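Local coordinates for protein galectin (Ovis aries, PDB 6N44) that probably binds galactose-containing glycans, as galectins do, and has an anti-parasitic activity in sheep for which its oligomeric assembly is critical, at residues V14-C19 with F94-N99; V40-G45 with Q120-L125; F90-L95 with V103-K108; N99-F104 with F113-P118. One frame throughout, in Å; residues are numbered along the deposited sequence.

Contact 1. Residues V14-C19 with F94-N99; sequences VSLTVC and FLVLEN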
# COMPACT_ATOMS: atom_id res chain seq x y z
N VAL A 14 -11.61 -2.38 10.06
CA VAL A 14 -10.81 -1.52 9.18
C VAL A 14 -11.62 -0.31 8.74
O VAL A 14 -12.85 -0.32 8.74
CB VAL A 14 -10.34 -2.28 7.92
CG1 VAL A 14 -9.37 -3.43 8.28
CG2 VAL A 14 -11.57 -2.80 7.13
N SER A 15 -10.90 0.75 8.34
CA SER A 15 -11.46 1.85 7.55
C SER A 15 -10.57 2.00 6.32
O SER A 15 -9.40 2.38 6.44
CB SER A 15 -11.51 3.18 8.31
OG SER A 15 -12.11 3.01 9.57
N LEU A 16 -11.13 1.73 5.15
CA LEU A 16 -10.33 1.79 3.94
C LEU A 16 -10.15 3.24 3.52
O LEU A 16 -10.95 4.12 3.83
CB LEU A 16 -10.99 1.02 2.80
CG LEU A 16 -11.25 -0.48 3.04
CD1 LEU A 16 -11.76 -1.13 1.76
CD2 LEU A 16 -10.01 -1.18 3.54
N THR A 17 -9.08 3.48 2.78
CA THR A 17 -8.94 4.76 2.12
C THR A 17 -8.62 4.51 0.66
O THR A 17 -8.59 3.36 0.20
CB THR A 17 -7.83 5.61 2.74
OG1 THR A 17 -6.57 4.97 2.50
CG2 THR A 17 -8.05 5.80 4.24
N VAL A 18 -8.34 5.60 -0.05
CA VAL A 18 -7.97 5.60 -1.46
C VAL A 18 -6.53 5.18 -1.70
O VAL A 18 -6.10 5.02 -2.85
CB VAL A 18 -8.39 7.02 -1.87
CG1 VAL A 18 -7.23 7.88 -2.32
CG2 VAL A 18 -9.57 7.00 -2.80
N CYS A 19 -5.76 4.98 -0.62
CA CYS A 19 -4.39 4.46 -0.72
C CYS A 19 -4.18 3.59 0.52
O CYS A 19 -3.71 4.08 1.55
CB CYS A 19 -3.35 5.56 -0.81
SG CYS A 19 -1.68 4.88 -0.98
N PHE A 94 -3.64 -6.92 -1.13
CA PHE A 94 -4.72 -6.13 -1.71
C PHE A 94 -4.37 -4.67 -1.58
O PHE A 94 -4.06 -4.18 -0.48
CB PHE A 94 -6.07 -6.41 -1.02
CG PHE A 94 -6.54 -7.82 -1.15
CD1 PHE A 94 -6.16 -8.78 -0.22
CD2 PHE A 94 -7.36 -8.20 -2.20
CE1 PHE A 94 -6.60 -10.11 -0.33
CE2 PHE A 94 -7.80 -9.52 -2.33
CZ PHE A 94 -7.42 -10.48 -1.38
N LEU A 95 -4.43 -3.96 -2.69
CA LEU A 95 -4.20 -2.53 -2.75
C LEU A 95 -5.53 -1.86 -3.04
O LEU A 95 -6.11 -2.09 -4.11
CB LEU A 95 -3.17 -2.21 -3.83
CG LEU A 95 -2.72 -0.76 -3.93
CD1 LEU A 95 -2.17 -0.26 -2.59
CD2 LEU A 95 -1.67 -0.67 -5.05
N VAL A 96 -6.02 -1.05 -2.11
CA VAL A 96 -7.28 -0.33 -2.31
C VAL A 96 -6.95 1.04 -2.90
O VAL A 96 -6.24 1.85 -2.30
CB VAL A 96 -8.08 -0.20 -1.00
CG1 VAL A 96 -9.45 0.36 -1.28
CG2 VAL A 96 -8.19 -1.56 -0.30
N LEU A 97 -7.45 1.29 -4.10
CA LEU A 97 -7.31 2.58 -4.77
C LEU A 97 -8.69 3.20 -4.97
O LEU A 97 -9.71 2.58 -4.67
CB LEU A 97 -6.61 2.44 -6.13
CG LEU A 97 -5.16 1.92 -6.21
CD1 LEU A 97 -4.35 2.17 -4.94
CD2 LEU A 97 -5.01 0.50 -6.69
N GLU A 98 -8.71 4.41 -5.52
CA GLU A 98 -9.98 5.10 -5.76
C GLU A 98 -10.88 4.30 -6.70
O GLU A 98 -12.10 4.27 -6.52
CB GLU A 98 -9.71 6.51 -6.32
CG GLU A 98 -10.85 7.16 -7.06
CD GLU A 98 -10.91 6.74 -8.52
OE1 GLU A 98 -9.84 6.65 -9.16
OE2 GLU A 98 -12.04 6.45 -8.99
N ASN A 99 -10.31 3.64 -7.69
CA ASN A 99 -11.12 3.01 -8.72
C ASN A 99 -11.29 1.50 -8.54
O ASN A 99 -12.29 0.96 -9.01
CB ASN A 99 -10.51 3.27 -10.11
CG ASN A 99 -9.02 2.95 -10.17
OD1 ASN A 99 -8.27 3.20 -9.23
ND2 ASN A 99 -8.59 2.41 -11.31
O HOH W 1 -6.39 6.04 -5.37

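Contact 2. Residues V40-G45 with Q120-L125; sequences VDFGTG and QSVKML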
# COMPACT_ATOMS: atom_id res chain seq x y z
N VAL A 40 -11.18 -14.13 1.28
CA VAL A 40 -10.95 -12.83 1.92
C VAL A 40 -12.15 -11.94 1.67
O VAL A 40 -12.49 -11.66 0.51
CB VAL A 40 -9.66 -12.14 1.44
CG1 VAL A 40 -9.49 -10.79 2.16
CG2 VAL A 40 -8.44 -13.02 1.66
N ASP A 41 -12.78 -11.47 2.74
CA ASP A 41 -13.96 -10.62 2.66
C ASP A 41 -13.59 -9.22 3.14
O ASP A 41 -13.17 -9.04 4.29
CB ASP A 41 -15.12 -11.16 3.49
CG ASP A 41 -15.86 -12.31 2.80
OD1 ASP A 41 -15.52 -12.61 1.64
OD2 ASP A 41 -16.79 -12.90 3.42
N PHE A 42 -13.77 -8.24 2.26
CA PHE A 42 -13.87 -6.84 2.66
C PHE A 42 -15.36 -6.59 2.84
O PHE A 42 -16.08 -6.31 1.88
CB PHE A 42 -13.25 -5.93 1.62
CG PHE A 42 -11.75 -6.07 1.48
CD1 PHE A 42 -11.19 -7.15 0.82
CD2 PHE A 42 -10.90 -5.10 2.00
CE1 PHE A 42 -9.80 -7.26 0.68
CE2 PHE A 42 -9.52 -5.21 1.88
CZ PHE A 42 -8.97 -6.29 1.21
N GLY A 43 -15.85 -6.74 4.08
CA GLY A 43 -17.26 -6.72 4.38
C GLY A 43 -17.69 -5.47 5.15
O GLY A 43 -16.87 -4.69 5.64
N THR A 44 -19.02 -5.29 5.25
CA THR A 44 -19.56 -4.12 5.92
C THR A 44 -19.66 -4.30 7.43
O THR A 44 -19.90 -3.31 8.13
CB THR A 44 -20.95 -3.74 5.38
OG1 THR A 44 -21.85 -4.84 5.53
CG2 THR A 44 -20.87 -3.32 3.92
N GLY A 45 -19.51 -5.52 7.93
CA GLY A 45 -19.54 -5.72 9.36
C GLY A 45 -20.89 -5.44 10.00
O GLY A 45 -20.95 -5.16 11.20
N GLN A 120 -15.58 3.15 1.30
CA GLN A 120 -15.87 3.70 2.62
C GLN A 120 -16.87 2.88 3.41
O GLN A 120 -16.99 3.09 4.62
CB GLN A 120 -16.38 5.15 2.51
CG GLN A 120 -15.40 6.14 1.88
CD GLN A 120 -15.42 6.08 0.35
OE1 GLN A 120 -16.25 5.39 -0.24
NE2 GLN A 120 -14.49 6.80 -0.28
N SER A 121 -17.60 1.97 2.77
CA SER A 121 -18.57 1.16 3.50
C SER A 121 -17.98 -0.13 4.05
O SER A 121 -18.65 -0.81 4.84
CB SER A 121 -19.79 0.87 2.60
OG SER A 121 -19.48 -0.08 1.59
N VAL A 122 -16.76 -0.49 3.65
CA VAL A 122 -16.07 -1.64 4.24
C VAL A 122 -15.71 -1.31 5.68
O VAL A 122 -15.10 -0.28 5.97
CB VAL A 122 -14.82 -2.00 3.43
CG1 VAL A 122 -14.03 -3.13 4.11
CG2 VAL A 122 -15.18 -2.37 1.99
N LYS A 123 -16.09 -2.20 6.60
CA LYS A 123 -15.77 -2.02 8.01
C LYS A 123 -15.09 -3.23 8.64
O LYS A 123 -14.66 -3.13 9.79
CB LYS A 123 -17.03 -1.73 8.84
CG LYS A 123 -17.86 -0.56 8.35
CD LYS A 123 -17.14 0.74 8.52
CE LYS A 123 -17.84 1.86 7.75
NZ LYS A 123 -17.03 3.12 7.77
N MET A 124 -14.99 -4.36 7.93
CA MET A 124 -14.54 -5.60 8.55
C MET A 124 -13.80 -6.42 7.51
O MET A 124 -14.35 -6.74 6.45
CB MET A 124 -15.73 -6.38 9.11
CG MET A 124 -15.37 -7.73 9.70
SD MET A 124 -14.20 -7.51 11.05
CE MET A 124 -15.19 -6.53 12.20
N LEU A 125 -12.56 -6.75 7.82
CA LEU A 125 -11.74 -7.64 7.02
C LEU A 125 -11.82 -9.04 7.62
O LEU A 125 -11.70 -9.21 8.83
CB LEU A 125 -10.29 -7.14 6.98
CG LEU A 125 -9.29 -8.09 6.29
CD1 LEU A 125 -9.53 -8.12 4.79
CD2 LEU A 125 -7.84 -7.70 6.60

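Contact 3. Residues F90-L95 with V103-K108; sequences FELQFL and VFVNNK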
# COMPACT_ATOMS: atom_id res chain seq x y z
N PHE A 90 2.83 -18.12 0.74
CA PHE A 90 2.60 -17.05 -0.22
C PHE A 90 2.35 -15.74 0.51
O PHE A 90 1.97 -15.71 1.69
CB PHE A 90 1.42 -17.38 -1.16
CG PHE A 90 0.10 -17.64 -0.45
CD1 PHE A 90 -0.77 -16.60 -0.14
CD2 PHE A 90 -0.28 -18.94 -0.10
CE1 PHE A 90 -2.00 -16.84 0.52
CE2 PHE A 90 -1.50 -19.18 0.57
CZ PHE A 90 -2.36 -18.14 0.87
N GLU A 91 2.56 -14.66 -0.22
CA GLU A 91 2.20 -13.32 0.21
C GLU A 91 1.11 -12.78 -0.71
O GLU A 91 1.34 -12.58 -1.90
CB GLU A 91 3.42 -12.40 0.19
CG GLU A 91 3.07 -10.99 0.54
CD GLU A 91 4.29 -10.09 0.49
OE1 GLU A 91 4.22 -9.04 -0.17
OE2 GLU A 91 5.32 -10.46 1.10
N LEU A 92 -0.06 -12.54 -0.14
CA LEU A 92 -1.21 -12.02 -0.87
C LEU A 92 -1.42 -10.57 -0.45
O LEU A 92 -1.58 -10.28 0.74
CB LEU A 92 -2.44 -12.87 -0.59
CG LEU A 92 -3.81 -12.33 -1.00
CD1 LEU A 92 -3.95 -12.18 -2.52
CD2 LEU A 92 -4.89 -13.25 -0.45
N GLN A 93 -1.42 -9.66 -1.43
CA GLN A 93 -1.60 -8.23 -1.17
C GLN A 93 -2.85 -7.71 -1.86
O GLN A 93 -3.06 -7.97 -3.05
CB GLN A 93 -0.41 -7.41 -1.68
CG GLN A 93 0.84 -7.50 -0.84
CD GLN A 93 1.97 -6.76 -1.52
OE1 GLN A 93 2.49 -7.22 -2.55
NE2 GLN A 93 2.33 -5.59 -0.98
N PHE A 94 -3.64 -6.92 -1.13
CA PHE A 94 -4.72 -6.13 -1.71
C PHE A 94 -4.37 -4.67 -1.58
O PHE A 94 -4.06 -4.18 -0.48
CB PHE A 94 -6.07 -6.41 -1.02
CG PHE A 94 -6.54 -7.82 -1.15
CD1 PHE A 94 -6.16 -8.78 -0.22
CD2 PHE A 94 -7.36 -8.20 -2.20
CE1 PHE A 94 -6.60 -10.11 -0.33
CE2 PHE A 94 -7.80 -9.52 -2.33
CZ PHE A 94 -7.42 -10.48 -1.38
N LEU A 95 -4.43 -3.96 -2.69
CA LEU A 95 -4.20 -2.53 -2.75
C LEU A 95 -5.53 -1.86 -3.04
O LEU A 95 -6.11 -2.09 -4.11
CB LEU A 95 -3.17 -2.21 -3.83
CG LEU A 95 -2.72 -0.76 -3.93
CD1 LEU A 95 -2.17 -0.26 -2.59
CD2 LEU A 95 -1.67 -0.67 -5.05
N VAL A 103 -4.78 -6.79 -6.84
CA VAL A 103 -4.39 -8.00 -6.13
C VAL A 103 -3.03 -8.44 -6.64
O VAL A 103 -2.81 -8.54 -7.85
CB VAL A 103 -5.44 -9.12 -6.29
CG1 VAL A 103 -5.07 -10.33 -5.41
CG2 VAL A 103 -6.83 -8.61 -5.95
N PHE A 104 -2.13 -8.72 -5.71
CA PHE A 104 -0.80 -9.22 -5.98
C PHE A 104 -0.58 -10.47 -5.14
O PHE A 104 -1.05 -10.57 -4.00
CB PHE A 104 0.30 -8.19 -5.62
CG PHE A 104 0.17 -6.89 -6.35
CD1 PHE A 104 0.96 -6.61 -7.46
CD2 PHE A 104 -0.76 -5.94 -5.94
CE1 PHE A 104 0.85 -5.40 -8.14
CE2 PHE A 104 -0.89 -4.73 -6.61
CZ PHE A 104 -0.08 -4.47 -7.72
N VAL A 105 0.14 -11.43 -5.72
CA VAL A 105 0.62 -12.59 -5.00
C VAL A 105 2.11 -12.70 -5.25
O VAL A 105 2.55 -12.69 -6.41
CB VAL A 105 -0.11 -13.88 -5.45
CG1 VAL A 105 0.51 -15.08 -4.75
CG2 VAL A 105 -1.61 -13.78 -5.18
N ASN A 106 2.90 -12.78 -4.18
CA ASN A 106 4.36 -12.88 -4.27
C ASN A 106 4.93 -11.80 -5.19
O ASN A 106 5.75 -12.06 -6.07
CB ASN A 106 4.77 -14.28 -4.72
CG ASN A 106 4.28 -15.35 -3.77
OD1 ASN A 106 4.19 -15.12 -2.57
ND2 ASN A 106 3.93 -16.52 -4.30
N ASN A 107 4.45 -10.57 -5.00
CA ASN A 107 4.93 -9.39 -5.72
C ASN A 107 4.53 -9.37 -7.19
O ASN A 107 5.04 -8.55 -7.94
CB ASN A 107 6.46 -9.23 -5.61
CG ASN A 107 6.94 -9.18 -4.16
OD1 ASN A 107 6.31 -8.55 -3.30
ND2 ASN A 107 8.05 -9.86 -3.88
N LYS A 108 3.62 -10.25 -7.63
CA LYS A 108 3.18 -10.21 -9.02
C LYS A 108 1.70 -9.85 -9.10
O LYS A 108 0.91 -10.34 -8.29
CB LYS A 108 3.42 -11.56 -9.72
CG LYS A 108 4.92 -11.93 -9.79
CD LYS A 108 5.31 -12.44 -11.16
CE LYS A 108 6.77 -12.87 -11.19
NZ LYS A 108 7.01 -13.83 -12.31
O HOH W 2 2.61 -9.87 -2.99
O HOH W 3 7.46 -8.89 -1.22

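Contact 4. Residues N99-F104 with F113-P118; sequences NEYQVF and FAHRLP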
# COMPACT_ATOMS: atom_id res chain seq x y z
N ASN A 99 -10.31 3.64 -7.69
CA ASN A 99 -11.12 3.01 -8.72
C ASN A 99 -11.29 1.50 -8.54
O ASN A 99 -12.29 0.96 -9.01
CB ASN A 99 -10.51 3.27 -10.11
CG ASN A 99 -9.02 2.95 -10.17
OD1 ASN A 99 -8.27 3.20 -9.23
ND2 ASN A 99 -8.59 2.41 -11.31
N GLU A 100 -10.37 0.82 -7.86
CA GLU A 100 -10.41 -0.64 -7.85
C GLU A 100 -9.57 -1.15 -6.69
O GLU A 100 -8.77 -0.41 -6.10
CB GLU A 100 -9.87 -1.20 -9.16
CG GLU A 100 -8.41 -0.81 -9.38
CD GLU A 100 -7.91 -1.03 -10.80
OE1 GLU A 100 -6.70 -0.81 -11.02
OE2 GLU A 100 -8.69 -1.39 -11.69
N TYR A 101 -9.76 -2.42 -6.36
CA TYR A 101 -8.75 -3.18 -5.64
C TYR A 101 -7.79 -3.78 -6.64
O TYR A 101 -8.21 -4.27 -7.70
CB TYR A 101 -9.36 -4.33 -4.83
CG TYR A 101 -10.45 -3.95 -3.87
CD1 TYR A 101 -11.76 -3.82 -4.30
CD2 TYR A 101 -10.17 -3.76 -2.52
CE1 TYR A 101 -12.77 -3.48 -3.41
CE2 TYR A 101 -11.17 -3.43 -1.63
CZ TYR A 101 -12.47 -3.29 -2.08
OH TYR A 101 -13.47 -2.94 -1.19
N GLN A 102 -6.49 -3.76 -6.31
CA GLN A 102 -5.49 -4.48 -7.08
C GLN A 102 -4.96 -5.63 -6.22
O GLN A 102 -4.73 -5.47 -5.02
CB GLN A 102 -4.34 -3.56 -7.50
CG GLN A 102 -4.76 -2.31 -8.28
CD GLN A 102 -3.58 -1.61 -8.98
OE1 GLN A 102 -2.43 -1.83 -8.61
NE2 GLN A 102 -3.86 -0.80 -9.99
N VAL A 103 -4.78 -6.79 -6.84
CA VAL A 103 -4.39 -8.00 -6.13
C VAL A 103 -3.03 -8.44 -6.64
O VAL A 103 -2.81 -8.54 -7.85
CB VAL A 103 -5.44 -9.12 -6.29
CG1 VAL A 103 -5.07 -10.33 -5.41
CG2 VAL A 103 -6.83 -8.61 -5.95
N PHE A 104 -2.13 -8.72 -5.71
CA PHE A 104 -0.80 -9.22 -5.98
C PHE A 104 -0.58 -10.47 -5.14
O PHE A 104 -1.05 -10.57 -4.00
CB PHE A 104 0.30 -8.19 -5.62
CG PHE A 104 0.17 -6.89 -6.35
CD1 PHE A 104 0.96 -6.61 -7.46
CD2 PHE A 104 -0.76 -5.94 -5.94
CE1 PHE A 104 0.85 -5.40 -8.14
CE2 PHE A 104 -0.89 -4.73 -6.61
CZ PHE A 104 -0.08 -4.47 -7.72
N PHE A 113 -10.23 -5.55 -9.29
CA PHE A 113 -11.67 -5.58 -9.07
C PHE A 113 -12.18 -4.16 -8.91
O PHE A 113 -11.91 -3.51 -7.89
CB PHE A 113 -12.01 -6.41 -7.82
CG PHE A 113 -13.48 -6.66 -7.62
CD1 PHE A 113 -14.11 -7.70 -8.28
CD2 PHE A 113 -14.23 -5.87 -6.75
CE1 PHE A 113 -15.48 -7.95 -8.10
CE2 PHE A 113 -15.60 -6.12 -6.57
CZ PHE A 113 -16.21 -7.17 -7.25
N ALA A 114 -12.91 -3.67 -9.92
CA ALA A 114 -13.52 -2.34 -9.85
C ALA A 114 -14.51 -2.24 -8.70
O ALA A 114 -15.29 -3.16 -8.45
CB ALA A 114 -14.23 -2.04 -11.18
N HIS A 115 -14.50 -1.11 -8.00
CA HIS A 115 -15.40 -0.95 -6.87
C HIS A 115 -16.85 -1.03 -7.34
O HIS A 115 -17.22 -0.45 -8.37
CB HIS A 115 -15.16 0.37 -6.14
CG HIS A 115 -13.84 0.44 -5.42
ND1 HIS A 115 -13.55 -0.35 -4.32
CD2 HIS A 115 -12.73 1.18 -5.65
CE1 HIS A 115 -12.32 -0.09 -3.91
NE2 HIS A 115 -11.80 0.83 -4.70
N ARG A 116 -17.67 -1.75 -6.59
CA ARG A 116 -19.09 -1.85 -6.87
C ARG A 116 -19.93 -1.20 -5.79
O ARG A 116 -20.95 -0.58 -6.10
CB ARG A 116 -19.50 -3.31 -7.04
CG ARG A 116 -18.90 -3.99 -8.25
CD ARG A 116 -19.48 -5.38 -8.38
NE ARG A 116 -18.68 -6.26 -9.23
CZ ARG A 116 -19.00 -7.52 -9.48
NH1 ARG A 116 -20.11 -8.03 -8.96
NH2 ARG A 116 -18.21 -8.27 -10.24
N LEU A 117 -19.51 -1.32 -4.55
CA LEU A 117 -19.98 -0.60 -3.40
C LEU A 117 -18.87 0.32 -2.91
O LEU A 117 -17.69 0.01 -3.11
CB LEU A 117 -20.41 -1.56 -2.28
CG LEU A 117 -21.68 -2.33 -2.59
CD1 LEU A 117 -21.96 -3.41 -1.55
CD2 LEU A 117 -22.84 -1.33 -2.66
N PRO A 118 -19.20 1.44 -2.26
CA PRO A 118 -18.15 2.38 -1.84
C PRO A 118 -17.13 1.73 -0.91
O PRO A 118 -17.48 1.00 0.03
CB PRO A 118 -18.94 3.48 -1.11
CG PRO A 118 -20.36 3.36 -1.66
CD PRO A 118 -20.55 1.89 -1.87
O HOH W 4 -15.31 -1.57 -2.85

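Contact 1. Residues V14-C19 with F94-N99
V96 packs against the loop carrying L16 to V18, and more of it is covered than of any other residue on the strand side. V96 CG1, anti to the backbone N (chi1 -171°), reaches T17 O at 3.5 Å. L16 comes across V96 at about a right angle, and L16 CD1 lies equally far from both methyls, 4.1 Å from V96 CG1 and from V96 CG2. At the outer end V18 runs alongside E98, both side chains pointing the same way, with V18 CG2 3.5 Å from E98 CA. V18 has a chi1 of 117°, away from the staggered settings. The backbones meet through weak and water-mediated links: L97 CA makes a CA-H...O contact with V18 O at 3.3 Å, and a single water donates to V18 O (2.7 Å) while accepting from E98 N (2.8 Å). T17 OG1 accepts from C19 N at 3.2 Å, an ST turn on the approach to strand 19-28. The contact thus lays the loop between strands 10-13 and 19-28 over the end of strand 90-97, with L16 also touching F42 of the other sheet. V18 N and C19 O bond to N107 and Q93 of the second subunit, which places this loop at the dimer interface.

Contact 2. Residues V40-G45 with Q120-L125
F42 is flanked by V122 at its root and by L125 over its ring. F42 CB lies 3.8 Å from V122 CG1 and only slightly farther from V122 CG2. CG stands anti to the carbonyl carbon (chi1 -67°), and the side chain runs side by side with that of L125, pointing the same way. Farther out CD2 turns to Y101, while CE2 and CZ pass under L125 CD1. That methyl stands over the ring centre, 4.0 Å from the centroid of F42, a CH-pi contact. CZ also meets CB of F94, whose ring packs edge-to-face with that of F42. L125 CD1 also packs on V40 CG1, of the same strand as F42, at 3.7 Å.

The backbones pair as antiparallel strands with a classic beta bulge. G43 N donates to M124 O at 2.8 Å, and G43 O accepts twice: from K123 N, lying in the carbonyl plane at 2.8 Å, and from M124 N, above that plane at 3.0 Å. At the bulge, K123 CB rests 3.4 Å from T44 O, and the lysine chain bends at chi2 before NZ bonds to Q120 O. T44 CG2 touches S121 O at 3.5 Å, while T44 OG1 bonds to D51 O. D41 forms a salt bridge to R55, a galactose-binding residue, and so probably helps to position it.

Strand 37-43 is held here between strands 124-129 and 52-59; F42 and L125 point inward to V22 of the opposite sheet, whereas M124 packs against strand 10-13.

Contact 3. Residues F90-L95 with V103-K108
L92, F94, V103 and V105 form the apolar centre on one face of the paired strands. L92 CD1 is its hub, 3.6 Å from V103 CG1 and 3.9 Å from V105 CG2. L92 CG is anti to the backbone N (chi1 166°); from there CD1 also reaches F104 O. The other methyl of V103, CG2, lies 3.8 Å from F94 CD2, and these two side chains run alongside each other. On the reverse face Q93 and F104 cross; the amide and ring planes are 53° apart, and L95 CB sits at the edge of the F104 ring.

Between the faces the main chains form a regular antiparallel pair: Q93 N to F104 O is almost straight, with 178° at the hydrogen, and F104 N returns to Q93 O. Farther along, N106 N donates to E91 O.

The polar edge is the type I' turn from V105 to K108. N106 CG lies anti to its carbonyl carbon, and OD1 accepts from E91 N at 2.9 Å, so that a side chain stands in for a backbone acceptor. A water accepts from N107 N (2.8 Å) and lies 2.7 Å from Q93 OE1.

Strand 90-97 lies between 100-105 and 19-28, and the V105-K108 turn leads into strand 108-114, where V105 touches I110. L92 and F94 face V40 of strand 37-43 across the sandwich. The face carrying Q93 and F104 meets the second subunit: F104 packs on V18 of that subunit, L95 on its L95, and Q93 NE2 bonds to its C19 O.

Contact 4. Residues N99-F104 with F113-P118
The Y101 ring receives H115 on one face: H115 CE1 lies 3.5 Å above the plane, offset toward the rim, and the two side chains cross at about a right angle. The ring planes are 58° apart, an oblique pairing. At the edge of the Y101 ring comes F113 O, near the plane and 3.6 Å from CD1; the same CD1 sits at the edge of the F113 ring, 4.0 Å from F113 CD2. F54 stacks on both Y101 and F113. F113 CZ lies over one face of the R116 guanidinium, toward its rim.

H115 has CG anti to the carbonyl carbon (chi1 -69°), and its ring lies back over the start of strand 100-105, with Y101 N beneath one face. A water in the plane of the imidazole joins H115 ND1 (2.6 Å) to Y101 OH (2.8 Å) and donates to L117 O. NE2 bonds to L97 O, so both imidazole nitrogens are engaged and the rotation of the ring is probably fixed.

In the backbone, Y101 N donates to F113 O, F113 N returns to Y101 O at 2.9 Å, and H115 N reaches N99 O at 3.2 Å as the strands part. E100 OE1 is met on its anti side by Q102 NE2, a bond along one strand.

This is the open end of the beta hairpin formed by strands 100-105 and 108-114, in the five-stranded sheet of the galectin sandwich. F113 packs on strand 62-69, which carries the galactose-binding N66, and R116 NH1 makes a weak hydrogen bond to N66 OD1.

In the fold
From the N terminus, the loop after strand 10-13 enters contact 1, which closes on the end of strand 90-97. Strand 37-43 enters contact 2, which closes only at 120-125, so the spans of contacts 1 and 2 cross. Contacts 3 and 4 are local hairpin closures, both within the span of contact 2. They follow one another along the five-stranded sheet, sharing V103 and F104, while N99 passes from contact 1 to contact 4. Contact 2 belongs to the six-stranded sheet; F42 joins it to contacts 1 and 3 through F94 and to contact 4 through Y101, across the sandwich. Contacts 1 and 3 also reach the second subunit.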